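Local coordinates for protein HI_1472 (Haemophilus influenzae, PDB 3PSH) that binds molybdate and tungstate in the periplasm and delivers molybdate to its partner ABC transporter for low-affinity import into the cell, at residues V119-K122 against P127-T130; A67-L72 against E78-L83; P272-A277 against D313-F318. All coordinates share one frame; numbering follows the deposited sequence.

The three contacts are spread over the two lobes of this periplasmic binding protein, each lobe built on a parallel sheet. Contact 1 lies in the loop after strand 109-112, and contact 2 packs loop 67-72 and helix 77-82 on the same sheet; contact 3 ties a loop following strand 268-270 of the other sheet to helix 307-319. Their centres are 28 to 30 Å apart, and no two contacts touch. Contact 1 lies nearest the ligand, with the side chain of Pro127 about 10 Å from molybdate. In contact 3 the side chain of Glu273 is about 13 Å from it, on the opposite side of the chain's centre from contact 1. Contact 2 is remote from the annotated binding residues.

Contact 1 (V119-K122 against P127-T130); sequences VGEK and PTLT
The flat carboxylate of Glu121 meets the Pro127-Thr128 peptide at one oxygen. The backbone N-H of Thr128 arrives at OE1 on its anti side, 29° out of the carboxylate plane, and the carbonyl oxygen of Thr128 stands on that same side, 4.0 Å from Glu121 CD. CA and CB of Pro127 lie on the other side of the plane, so the two residues flank it beyond OE1, one to each side. The bond from Thr128 N to Glu121 OE1 is short, 2.8 Å, and nearly straight, with an angle of 166° at the hydrogen. Pro127 CA comes to 3.3 Å from Glu121 OE1; Pro127 CB stands farther off, 4.0 Å from Glu121 CB. The Glu121 chain is bent at chi2 (-70°), which turns the carboxylate back from an extended course; its CG passes 3.5 Å from Thr128 O.

A water bridges the same two residues, Glu121 and Thr128. It donates to Glu121 OE1 at 2.9 Å and also bonds to Thr128 OG1 at 2.9 Å, so OE1 is gripped by both a peptide N-H and a water. The other oxygen, OE2, forms a salt bridge with Lys124, which belongs to the short connection between the segments and should favour an ionised carboxylate. Arg115 NH2 is hydrogen-bonded to the carbonyl oxygen of Glu121, and Tyr136 of helix 132-151 packs on Pro127.

The arrangement is a side-chain-to-backbone hydrogen bond bridging an irregular loop. It lies in the strand-to-helix connection between strand 109-112 and helix 132-151, in one lobe of a periplasmic binding protein of the solute-binding protein 8 (Fe/B12-type) family, with the side chain of Pro127 about 7 Å from that of the molybdate-binding Tyr280.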
ATOM      1  N   VAL A 119      19.023  -1.022  -7.477  1.00 27.40           N
ATOM      2  CA  VAL A 119      19.687  -0.504  -6.267  1.00 29.20           C
ATOM      3  C   VAL A 119      19.818   0.985  -6.076  1.00 28.38           C
ATOM      4  O   VAL A 119      19.622   1.473  -4.944  1.00 29.56           O
ATOM      5  CB  VAL A 119      21.107  -1.075  -6.105  1.00 31.71           C
ATOM      6  CG1 VAL A 119      21.162  -2.126  -5.022  1.00 33.96           C
ATOM      7  CG2 VAL A 119      21.713  -1.564  -7.488  1.00 31.36           C
ATOM      8  N   GLY A 120      20.163   1.741  -7.146  1.00 27.42           N
ATOM      9  CA  GLY A 120      20.270   3.197  -7.001  1.00 26.58           C
ATOM     10  C   GLY A 120      18.984   3.931  -6.683  1.00 23.49           C
ATOM     11  O   GLY A 120      19.017   5.050  -6.201  1.00 27.06           O
ATOM     12  N   GLU A 121      17.849   3.250  -6.928  1.00 22.62           N
ATOM     13  CA  GLU A 121      16.473   3.781  -6.762  1.00 18.44           C
ATOM     14  C   GLU A 121      15.829   3.412  -5.443  1.00 17.62           C
ATOM     15  O   GLU A 121      14.760   3.932  -5.137  1.00 17.46           O
ATOM     16  CB  GLU A 121      15.590   3.248  -7.937  1.00 19.22           C
ATOM     17  CG  GLU A 121      16.177   3.758  -9.254  1.00 20.71           C
ATOM     18  CD  GLU A 121      15.963   5.273  -9.381  1.00 25.83           C
ATOM     19  OE1 GLU A 121      14.804   5.752  -9.408  1.00 22.22           O
ATOM     20  OE2 GLU A 121      16.979   6.044  -9.448  1.00 24.54           O
ATOM     21  N   LYS A 122      16.478   2.526  -4.695  1.00 18.57           N
ATOM     22  CA  LYS A 122      15.884   1.919  -3.495  1.00 19.43           C
ATOM     23  C   LYS A 122      15.469   3.008  -2.463  1.00 18.01           C
ATOM     24  O   LYS A 122      14.440   2.845  -1.750  1.00 15.23           O
ATOM     25  CB  LYS A 122      16.858   0.827  -2.950  1.00 21.78           C
ATOM     26  CG  LYS A 122      16.419  -0.663  -3.287  1.00 26.22           C
ATOM     27  CD  LYS A 122      17.488  -1.681  -2.784  1.00 23.74           C
ATOM     28  CE  LYS A 122      17.448  -2.977  -3.579  1.00 32.29           C
ATOM     29  NZ  LYS A 122      17.037  -4.188  -2.789  1.00 30.74           N
ATOM     30  N   PRO A 127      10.573   6.118  -7.694  1.00 17.09           N
ATOM     31  CA  PRO A 127      11.669   5.416  -8.458  1.00 18.27           C
ATOM     32  C   PRO A 127      11.360   5.345  -9.942  1.00 18.30           C
ATOM     33  O   PRO A 127      10.197   5.586 -10.346  1.00 18.14           O
ATOM     34  CB  PRO A 127      11.695   4.030  -7.896  1.00 18.69           C
ATOM     35  CG  PRO A 127      10.235   3.811  -7.386  1.00 16.60           C
ATOM     36  CD  PRO A 127       9.686   5.179  -6.956  1.00 16.88           C
ATOM     37  N   THR A 128      12.395   5.103 -10.724  1.00 18.68           N
ATOM     38  CA  THR A 128      12.331   4.703 -12.146  1.00 19.90           C
ATOM     39  C   THR A 128      12.766   3.208 -12.149  1.00 20.27           C
ATOM     40  O   THR A 128      13.893   2.835 -11.740  1.00 19.37           O
ATOM     41  CB  THR A 128      13.363   5.540 -12.980  1.00 21.37           C
ATOM     42  OG1 THR A 128      13.025   6.908 -12.859  1.00 23.67           O
ATOM     43  CG2 THR A 128      13.395   5.095 -14.414  1.00 20.37           C
ATOM     44  N   LEU A 129      11.868   2.364 -12.645  1.00 17.76           N
ATOM     45  CA  LEU A 129      12.005   0.936 -12.550  1.00 17.04           C
ATOM     46  C   LEU A 129      11.834   0.313 -13.923  1.00 18.40           C
ATOM     47  O   LEU A 129      10.869   0.597 -14.637  1.00 17.51           O
ATOM     48  CB  LEU A 129      10.960   0.337 -11.623  1.00 17.57           C
ATOM     49  CG  LEU A 129      10.975   0.883 -10.215  1.00 17.25           C
ATOM     50  CD1 LEU A 129       9.645   0.417  -9.578  1.00 17.81           C
ATOM     51  CD2 LEU A 129      12.185   0.410  -9.393  1.00 20.41           C
ATOM     52  N   THR A 130      12.793  -0.515 -14.297  1.00 18.59           N
ATOM     53  CA  THR A 130      12.742  -1.107 -15.606  1.00 19.06           C
ATOM     54  C   THR A 130      11.786  -2.324 -15.656  1.00 16.82           C
ATOM     55  O   THR A 130      11.365  -2.726 -16.762  1.00 18.35           O
ATOM     56  CB  THR A 130      14.142  -1.537 -16.143  1.00 18.75           C
ATOM     57  OG1 THR A 130      14.670  -2.520 -15.282  1.00 22.92           O
ATOM     58  CG2 THR A 130      15.099  -0.338 -16.281  1.00 21.30           C
TER
HETATM   59  O   HOH W   1      14.493   8.297 -10.748  1.00 42.53           O

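Contact 2 (A67-L72 against E78-L83)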
ATOM      1  N   ALA A  67       1.645   5.157  21.516  1.00 16.70           N
ATOM      2  CA  ALA A  67       2.540   6.291  21.377  1.00 15.35           C
ATOM      3  C   ALA A  67       2.963   6.600  19.881  1.00 16.50           C
ATOM      4  O   ALA A  67       3.003   5.648  19.063  1.00 16.58           O
ATOM      5  CB  ALA A  67       3.826   6.043  22.205  1.00 14.68           C
ATOM      6  N   MET A  68       3.279   7.856  19.558  1.00 13.50           N
ATOM      7  CA  MET A  68       3.598   8.348  18.161  1.00 14.32           C
ATOM      8  C   MET A  68       4.814   9.239  18.170  1.00 14.75           C
ATOM      9  O   MET A  68       4.720  10.491  18.170  1.00 16.03           O
ATOM     10  CB  MET A  68       2.354   9.108  17.640  1.00 12.74           C
ATOM     11  CG  MET A  68       1.211   8.135  17.430  1.00 14.20           C
ATOM     12  SD  MET A  68      -0.344   9.023  17.001  1.00 18.34           S
ATOM     13  CE  MET A  68      -0.897   9.647  18.610  1.00 18.75           C
ATOM     14  N   PRO A  69       5.999   8.634  18.190  1.00 15.10           N
ATOM     15  CA  PRO A  69       7.231   9.392  18.379  1.00 15.52           C
ATOM     16  C   PRO A  69       7.888   9.871  17.103  1.00 15.01           C
ATOM     17  O   PRO A  69       9.047  10.233  17.118  1.00 15.84           O
ATOM     18  CB  PRO A  69       8.137   8.378  19.103  1.00 15.60           C
ATOM     19  CG  PRO A  69       7.824   7.063  18.422  1.00 13.67           C
ATOM     20  CD  PRO A  69       6.264   7.176  18.366  1.00 14.79           C
ATOM     21  N   GLY A  70       7.175   9.760  15.968  1.00 14.92           N
ATOM     22  CA  GLY A  70       7.725  10.243  14.693  1.00 11.95           C
ATOM     23  C   GLY A  70       6.646  10.032  13.616  1.00 12.49           C
ATOM     24  O   GLY A  70       5.596   9.723  13.998  1.00 13.74           O
ATOM     25  N   ASP A  71       7.025  10.306  12.376  1.00 12.33           N
ATOM     26  CA  ASP A  71       6.121   9.997  11.223  1.00 14.32           C
ATOM     27  C   ASP A  71       6.956   9.527  10.064  1.00 13.98           C
ATOM     28  O   ASP A  71       8.043   8.921  10.242  1.00 15.28           O
ATOM     29  CB  ASP A  71       5.217  11.265  10.982  1.00 17.41           C
ATOM     30  CG  ASP A  71       5.955  12.498  10.498  1.00 21.64           C
ATOM     31  OD1 ASP A  71       7.107  12.481  10.209  1.00 14.73           O
ATOM     32  OD2 ASP A  71       5.353  13.595  10.440  1.00 25.91           O
ATOM     33  N   LEU A  72       6.424   9.674   8.817  1.00 13.10           N
ATOM     34  CA  LEU A  72       7.236   9.107   7.749  1.00 12.97           C
ATOM     35  C   LEU A  72       8.641   9.672   7.459  1.00 12.62           C
ATOM     36  O   LEU A  72       9.584   8.925   6.988  1.00 14.13           O
ATOM     37  CB  LEU A  72       6.463   9.189   6.400  1.00 15.96           C
ATOM     38  CG  LEU A  72       5.213   8.327   6.315  1.00 13.66           C
ATOM     39  CD1 LEU A  72       4.301   8.862   5.220  1.00 13.49           C
ATOM     40  CD2 LEU A  72       5.567   6.897   6.079  1.00 14.20           C
ATOM     41  N   GLU A  78      13.813  12.446  21.581  1.00 14.07           N
ATOM     42  CA  GLU A  78      13.466  12.398  23.043  1.00 17.12           C
ATOM     43  C   GLU A  78      12.182  11.656  23.368  1.00 17.32           C
ATOM     44  O   GLU A  78      12.157  10.998  24.414  1.00 19.12           O
ATOM     45  CB  GLU A  78      13.416  13.774  23.741  1.00 16.04           C
ATOM     46  CG  GLU A  78      14.652  14.641  23.490  1.00 20.28           C
ATOM     47  CD  GLU A  78      15.715  14.396  24.511  1.00 21.06           C
ATOM     48  OE1 GLU A  78      15.528  13.508  25.365  1.00 23.80           O
ATOM     49  OE2 GLU A  78      16.842  14.988  24.411  1.00 20.99           O
ATOM     50  N   SER A  79      11.112  11.716  22.549  1.00 16.75           N
ATOM     51  CA  SER A  79       9.949  10.938  22.784  1.00 16.23           C
ATOM     52  C   SER A  79      10.263   9.451  22.505  1.00 15.45           C
ATOM     53  O   SER A  79       9.745   8.575  23.232  1.00 16.57           O
ATOM     54  CB  SER A  79       8.773  11.347  21.847  1.00 19.20           C
ATOM     55  OG  SER A  79       8.205  12.566  22.363  1.00 22.57           O
ATOM     56  N   LEU A  80      11.054   9.203  21.470  1.00 14.37           N
ATOM     57  CA  LEU A  80      11.320   7.814  21.033  1.00 14.77           C
ATOM     58  C   LEU A  80      12.106   7.055  22.150  1.00 15.80           C
ATOM     59  O   LEU A  80      11.715   5.927  22.562  1.00 18.67           O
ATOM     60  CB  LEU A  80      12.149   7.864  19.763  1.00 12.76           C
ATOM     61  CG  LEU A  80      12.581   6.517  19.187  1.00 16.04           C
ATOM     62  CD1 LEU A  80      11.333   5.658  18.785  1.00 18.26           C
ATOM     63  CD2 LEU A  80      13.495   6.651  18.003  1.00 10.63           C
ATOM     64  N   LEU A  81      13.166   7.688  22.681  1.00 14.53           N
ATOM     65  CA  LEU A  81      13.895   7.032  23.782  1.00 12.55           C
ATOM     66  C   LEU A  81      13.059   6.665  25.026  1.00 14.75           C
ATOM     67  O   LEU A  81      13.380   5.665  25.678  1.00 17.33           O
ATOM     68  CB  LEU A  81      15.157   7.813  24.228  1.00 13.76           C
ATOM     69  CG  LEU A  81      16.222   7.867  23.149  1.00 12.84           C
ATOM     70  CD1 LEU A  81      17.311   8.862  23.537  1.00 18.74           C
ATOM     71  CD2 LEU A  81      16.886   6.445  22.952  1.00 16.30           C
ATOM     72  N   ALA A  82      12.042   7.423  25.376  1.00 15.22           N
ATOM     73  CA  ALA A  82      11.273   7.096  26.562  1.00 16.93           C
ATOM     74  C   ALA A  82      10.524   5.725  26.357  1.00 17.12           C
ATOM     75  O   ALA A  82      10.119   5.059  27.340  1.00 18.11           O
ATOM     76  CB  ALA A  82      10.290   8.215  26.868  1.00 18.30           C
ATOM     77  N   LEU A  83      10.216   5.386  25.083  1.00 17.97           N
ATOM     78  CA  LEU A  83       9.551   4.121  24.762  1.00 13.87           C
ATOM     79  C   LEU A  83      10.471   2.905  24.920  1.00 13.00           C
ATOM     80  O   LEU A  83      10.006   1.721  24.813  1.00 13.54           O
ATOM     81  CB  LEU A  83       8.953   4.073  23.340  1.00 14.08           C
ATOM     82  CG  LEU A  83       8.019   5.233  23.145  1.00 16.51           C
ATOM     83  CD1 LEU A  83       7.678   5.120  21.574  1.00 20.01           C
ATOM     84  CD2 LEU A  83       6.802   5.008  24.032  1.00 19.68           C
TER
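With chi1 at 177°, Leu80 directs CG away from its own backbone nitrogen and brings CD1 to the ring of Pro69, whereas Leu83, at chi1 -55°, places CG beside its nitrogen and extends its forked end toward both Pro69 and Ala67. The two leucines, one helical turn apart in sequence, thereby approach the same proline from different directions. CD1 of Leu80 lies 3.8 Å from Pro69 CG, and CD1 of Leu83 is 3.7 Å from that same carbon. The side chains of Leu83 and Pro69 cross at about a right angle, while Leu80 meets the ring on a slant.

The ring also bears on the helix backbone. Pro69 CB rests 3.8 Å from Leu80 CA, and Ser79 CB lies 4.1 Å from Pro69 CB. The second branch of Leu83 serves the other residue of the loop: Leu83 CD2 comes to 3.6 Å from Ala67 CB, with Leu83 CD1 4.0 Å from the same atom. The fork therefore straddles the step from Ala67 to Pro69.

Beneath these groups lies the parallel sheet. Val22 of strand 21-24 is touched by Pro69, Leu80 and Leu83 together, and Val42 of strand 41-44 also meets Leu83. The loop is anchored separately by backbone bonds, Ala67 to Val44, Pro69 to Asn76 and Gly70 to Ser46, and Asn76 also accepts from the N-H of Ser79 in the helix.

The meeting of the segments is carried by carbon atoms. The fit of a proline ring against two leucine methyls joins the loop and helix 77-82 over the sheet by van der Waals and probably hydrophobic contact, while polar bonds to neighbouring residues hold the loop.

Contact 3 (P272-A277 against D313-F318); sequences PEYAKA and DYYQKF
Tyr315 reaches from helix 307-319 to the turn at Pro272-Ala275, and its hydroxyl is the focus of the packing. OH donates to Glu273 OE1 across a very short 2.5 Å. The carboxylate and the phenol ring are nearly coplanar, 12° apart, and Glu273 OE1 lies at the ring edge, in plane, 3.2 Å from Tyr315 CE2. On the other flank of the hydroxyl, Tyr274 CB sits at the ring edge, 4.0 Å from Tyr315 CE1, with the two tyrosine side chains crossing at about a right angle. Glu273 gains this reach from an extended chain, CG anti to the backbone nitrogen (chi1 -178°).

The type I turn is braced as well: Lys276 NZ bonds to Glu273 O at 3.0 Å and makes a salt bridge to Glu284. Tyr323 meets both Tyr274 and Tyr315 edge-to-face.

In contrast, the side of the helix turned from the loop takes no part and carries exposed polar residues, Asp313, Gln316 and Lys317; Lys317 pairs instead with Glu159.

One hydrogen bond, in a largely buried setting, thus joins the two segments, and its shortness is consistent with a strong, charge-assisted link if Glu273 is ionised. It pins the C-terminal helix to the loop that runs on into the molybdate-pocket residues Trp278, Gly279 and Tyr280.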
ATOM      1  N   PRO A 272     -12.945  -0.346  -2.213  1.00 13.63           N
ATOM      2  CA  PRO A 272     -13.089  -0.820  -0.881  1.00 13.13           C
ATOM      3  C   PRO A 272     -11.804  -0.676  -0.059  1.00 12.78           C
ATOM      4  O   PRO A 272     -10.644  -0.554  -0.568  1.00 13.95           O
ATOM      5  CB  PRO A 272     -13.255  -2.330  -1.019  1.00 14.22           C
ATOM      6  CG  PRO A 272     -14.002  -2.438  -2.386  1.00 13.07           C
ATOM      7  CD  PRO A 272     -13.417  -1.330  -3.222  1.00 13.55           C
ATOM      8  N   GLU A 273     -12.035  -0.870   1.241  1.00 15.15           N
ATOM      9  CA  GLU A 273     -10.990  -0.752   2.174  1.00 13.90           C
ATOM     10  C   GLU A 273      -9.719  -1.603   1.818  1.00 14.52           C
ATOM     11  O   GLU A 273      -8.583  -1.090   1.960  1.00 12.45           O
ATOM     12  CB  GLU A 273     -11.497  -1.320   3.494  1.00 15.58           C
ATOM     13  CG  GLU A 273     -10.561  -1.272   4.682  1.00 15.42           C
ATOM     14  CD  GLU A 273     -11.307  -1.793   5.929  1.00 19.72           C
ATOM     15  OE1 GLU A 273     -11.501  -3.056   6.080  1.00 15.50           O
ATOM     16  OE2 GLU A 273     -11.677  -0.867   6.733  1.00 21.86           O
ATOM     17  N   TYR A 274      -9.969  -2.854   1.405  1.00 14.30           N
ATOM     18  CA  TYR A 274      -8.912  -3.798   1.057  1.00 12.73           C
ATOM     19  C   TYR A 274      -8.237  -3.514  -0.263  1.00 11.56           C
ATOM     20  O   TYR A 274      -7.166  -4.046  -0.570  1.00 13.21           O
ATOM     21  CB  TYR A 274      -9.384  -5.248   1.132  1.00 13.42           C
ATOM     22  CG  TYR A 274     -10.621  -5.444   0.316  1.00 11.17           C
ATOM     23  CD1 TYR A 274     -10.508  -5.575  -1.042  1.00 11.20           C
ATOM     24  CD2 TYR A 274     -11.875  -5.498   0.917  1.00 15.81           C
ATOM     25  CE1 TYR A 274     -11.653  -5.796  -1.842  1.00 13.14           C
ATOM     26  CE2 TYR A 274     -13.017  -5.725   0.140  1.00 15.48           C
ATOM     27  CZ  TYR A 274     -12.884  -5.819  -1.237  1.00 16.54           C
ATOM     28  OH  TYR A 274     -13.929  -6.045  -2.113  1.00 17.27           O
ATOM     29  N   ALA A 275      -8.890  -2.685  -1.074  1.00 12.51           N
ATOM     30  CA  ALA A 275      -8.518  -2.602  -2.548  1.00 10.61           C
ATOM     31  C   ALA A 275      -7.636  -1.436  -2.703  1.00  9.96           C
ATOM     32  O   ALA A 275      -8.011  -0.418  -3.362  1.00 12.02           O
ATOM     33  CB  ALA A 275      -9.742  -2.511  -3.420  1.00 12.13           C
ATOM     34  N   LYS A 276      -6.483  -1.499  -2.004  1.00 14.33           N
ATOM     35  CA  LYS A 276      -5.548  -0.352  -1.933  1.00 13.50           C
ATOM     36  C   LYS A 276      -4.746  -0.110  -3.223  1.00  9.65           C
ATOM     37  O   LYS A 276      -3.738  -0.789  -3.494  1.00 12.57           O
ATOM     38  CB  LYS A 276      -4.597  -0.575  -0.761  1.00 14.99           C
ATOM     39  CG  LYS A 276      -5.400  -0.815   0.482  1.00 11.26           C
ATOM     40  CD  LYS A 276      -4.370  -0.993   1.686  1.00 11.83           C
ATOM     41  CE  LYS A 276      -5.062  -0.716   3.074  1.00 15.19           C
ATOM     42  NZ  LYS A 276      -5.988  -1.839   3.368  1.00 11.73           N
ATOM     43  N   ALA A 277      -5.231   0.835  -4.023  1.00 11.55           N
ATOM     44  CA  ALA A 277      -4.395   1.173  -5.187  1.00 11.02           C
ATOM     45  C   ALA A 277      -3.378   2.221  -4.833  1.00 10.45           C
ATOM     46  O   ALA A 277      -3.318   3.278  -5.415  1.00 12.12           O
ATOM     47  CB  ALA A 277      -5.243   1.613  -6.378  1.00 13.31           C
ATOM     48  N   ASP A 313     -12.896 -14.829   4.292  1.00 19.08           N
ATOM     49  CA  ASP A 313     -11.907 -15.828   4.675  1.00 18.57           C
ATOM     50  C   ASP A 313     -10.533 -15.111   5.016  1.00 16.54           C
ATOM     51  O   ASP A 313      -9.836 -15.443   5.976  1.00 18.66           O
ATOM     52  CB  ASP A 313     -11.654 -16.839   3.532  1.00 20.23           C
ATOM     53  CG  ASP A 313     -12.837 -17.788   3.315  1.00 20.76           C
ATOM     54  OD1 ASP A 313     -13.660 -17.867   4.250  1.00 26.02           O
ATOM     55  OD2 ASP A 313     -12.911 -18.331   2.162  1.00 22.55           O
ATOM     56  N   TYR A 314     -10.212 -14.119   4.169  1.00 16.02           N
ATOM     57  CA  TYR A 314      -8.989 -13.353   4.283  1.00 15.85           C
ATOM     58  C   TYR A 314      -9.028 -12.495   5.575  1.00 15.08           C
ATOM     59  O   TYR A 314      -8.002 -12.486   6.345  1.00 15.03           O
ATOM     60  CB  TYR A 314      -8.802 -12.431   3.038  1.00 13.97           C
ATOM     61  CG  TYR A 314      -7.406 -11.681   2.982  1.00 12.30           C
ATOM     62  CD1 TYR A 314      -6.447 -12.107   2.125  1.00 10.99           C
ATOM     63  CD2 TYR A 314      -7.128 -10.682   3.885  1.00 15.10           C
ATOM     64  CE1 TYR A 314      -5.133 -11.458   2.089  1.00 15.48           C
ATOM     65  CE2 TYR A 314      -5.942  -9.977   3.847  1.00 12.42           C
ATOM     66  CZ  TYR A 314      -4.889 -10.401   2.966  1.00 13.39           C
ATOM     67  OH  TYR A 314      -3.622  -9.784   2.958  1.00 15.86           O
ATOM     68  N   TYR A 315     -10.128 -11.798   5.800  1.00 16.20           N
ATOM     69  CA  TYR A 315     -10.258 -10.928   6.980  1.00 15.96           C
ATOM     70  C   TYR A 315     -10.238 -11.802   8.237  1.00 17.81           C
ATOM     71  O   TYR A 315      -9.547 -11.440   9.177  1.00 16.84           O
ATOM     72  CB  TYR A 315     -11.468 -10.006   6.941  1.00 16.94           C
ATOM     73  CG  TYR A 315     -11.173  -8.683   6.308  1.00 16.10           C
ATOM     74  CD1 TYR A 315     -10.755  -8.561   4.966  1.00 15.56           C
ATOM     75  CD2 TYR A 315     -11.288  -7.486   7.046  1.00 16.04           C
ATOM     76  CE1 TYR A 315     -10.493  -7.236   4.421  1.00 15.44           C
ATOM     77  CE2 TYR A 315     -11.100  -6.195   6.502  1.00 13.84           C
ATOM     78  CZ  TYR A 315     -10.655  -6.086   5.140  1.00 14.29           C
ATOM     79  OH  TYR A 315     -10.407  -4.798   4.691  1.00 13.99           O
ATOM     80  N   GLN A 316     -10.866 -12.970   8.216  1.00 19.10           N
ATOM     81  CA  GLN A 316     -10.930 -13.735   9.480  1.00 21.01           C
ATOM     82  C   GLN A 316      -9.513 -14.262   9.790  1.00 20.68           C
ATOM     83  O   GLN A 316      -9.116 -14.270  10.986  1.00 20.83           O
ATOM     84  CB  GLN A 316     -11.932 -14.905   9.314  1.00 19.38           C
ATOM     85  CG  GLN A 316     -13.385 -14.398   9.146  1.00 23.19           C
ATOM     86  CD  GLN A 316     -14.017 -13.911  10.440  1.00 26.55           C
ATOM     87  OE1 GLN A 316     -13.456 -14.042  11.514  1.00 27.67           O
ATOM     88  NE2 GLN A 316     -15.191 -13.242  10.315  1.00 32.58           N
ATOM     89  N   LYS A 317      -8.742 -14.589   8.719  1.00 19.83           N
ATOM     90  CA  LYS A 317      -7.376 -15.119   8.873  1.00 19.89           C
ATOM     91  C   LYS A 317      -6.340 -14.075   9.315  1.00 18.29           C
ATOM     92  O   LYS A 317      -5.670 -14.249  10.380  1.00 19.17           O
ATOM     93  CB  LYS A 317      -6.892 -15.886   7.638  1.00 19.25           C
ATOM     94  CG  LYS A 317      -5.424 -16.202   7.678  1.00 22.06           C
ATOM     95  CD  LYS A 317      -5.140 -17.498   8.443  1.00 25.80           C
ATOM     96  CE  LYS A 317      -3.618 -17.728   8.519  1.00 23.97           C
ATOM     97  NZ  LYS A 317      -3.459 -18.853   9.627  1.00 26.87           N
ATOM     98  N   PHE A 318      -6.353 -12.886   8.648  1.00 17.33           N
ATOM     99  CA  PHE A 318      -5.248 -11.919   8.823  1.00 16.44           C
ATOM    100  C   PHE A 318      -5.648 -10.759   9.687  1.00 17.23           C
ATOM    101  O   PHE A 318      -4.749 -10.123  10.294  1.00 16.70           O
ATOM    102  CB  PHE A 318      -4.762 -11.480   7.400  1.00 16.09           C
ATOM    103  CG  PHE A 318      -4.097 -12.661   6.668  1.00 15.02           C
ATOM    104  CD1 PHE A 318      -2.971 -13.261   7.207  1.00 12.73           C
ATOM    105  CD2 PHE A 318      -4.655 -13.228   5.510  1.00 15.02           C
ATOM    106  CE1 PHE A 318      -2.389 -14.378   6.624  1.00 16.00           C
ATOM    107  CE2 PHE A 318      -4.069 -14.340   4.894  1.00 15.20           C
ATOM    108  CZ  PHE A 318      -2.907 -14.920   5.411  1.00 15.95           C
TER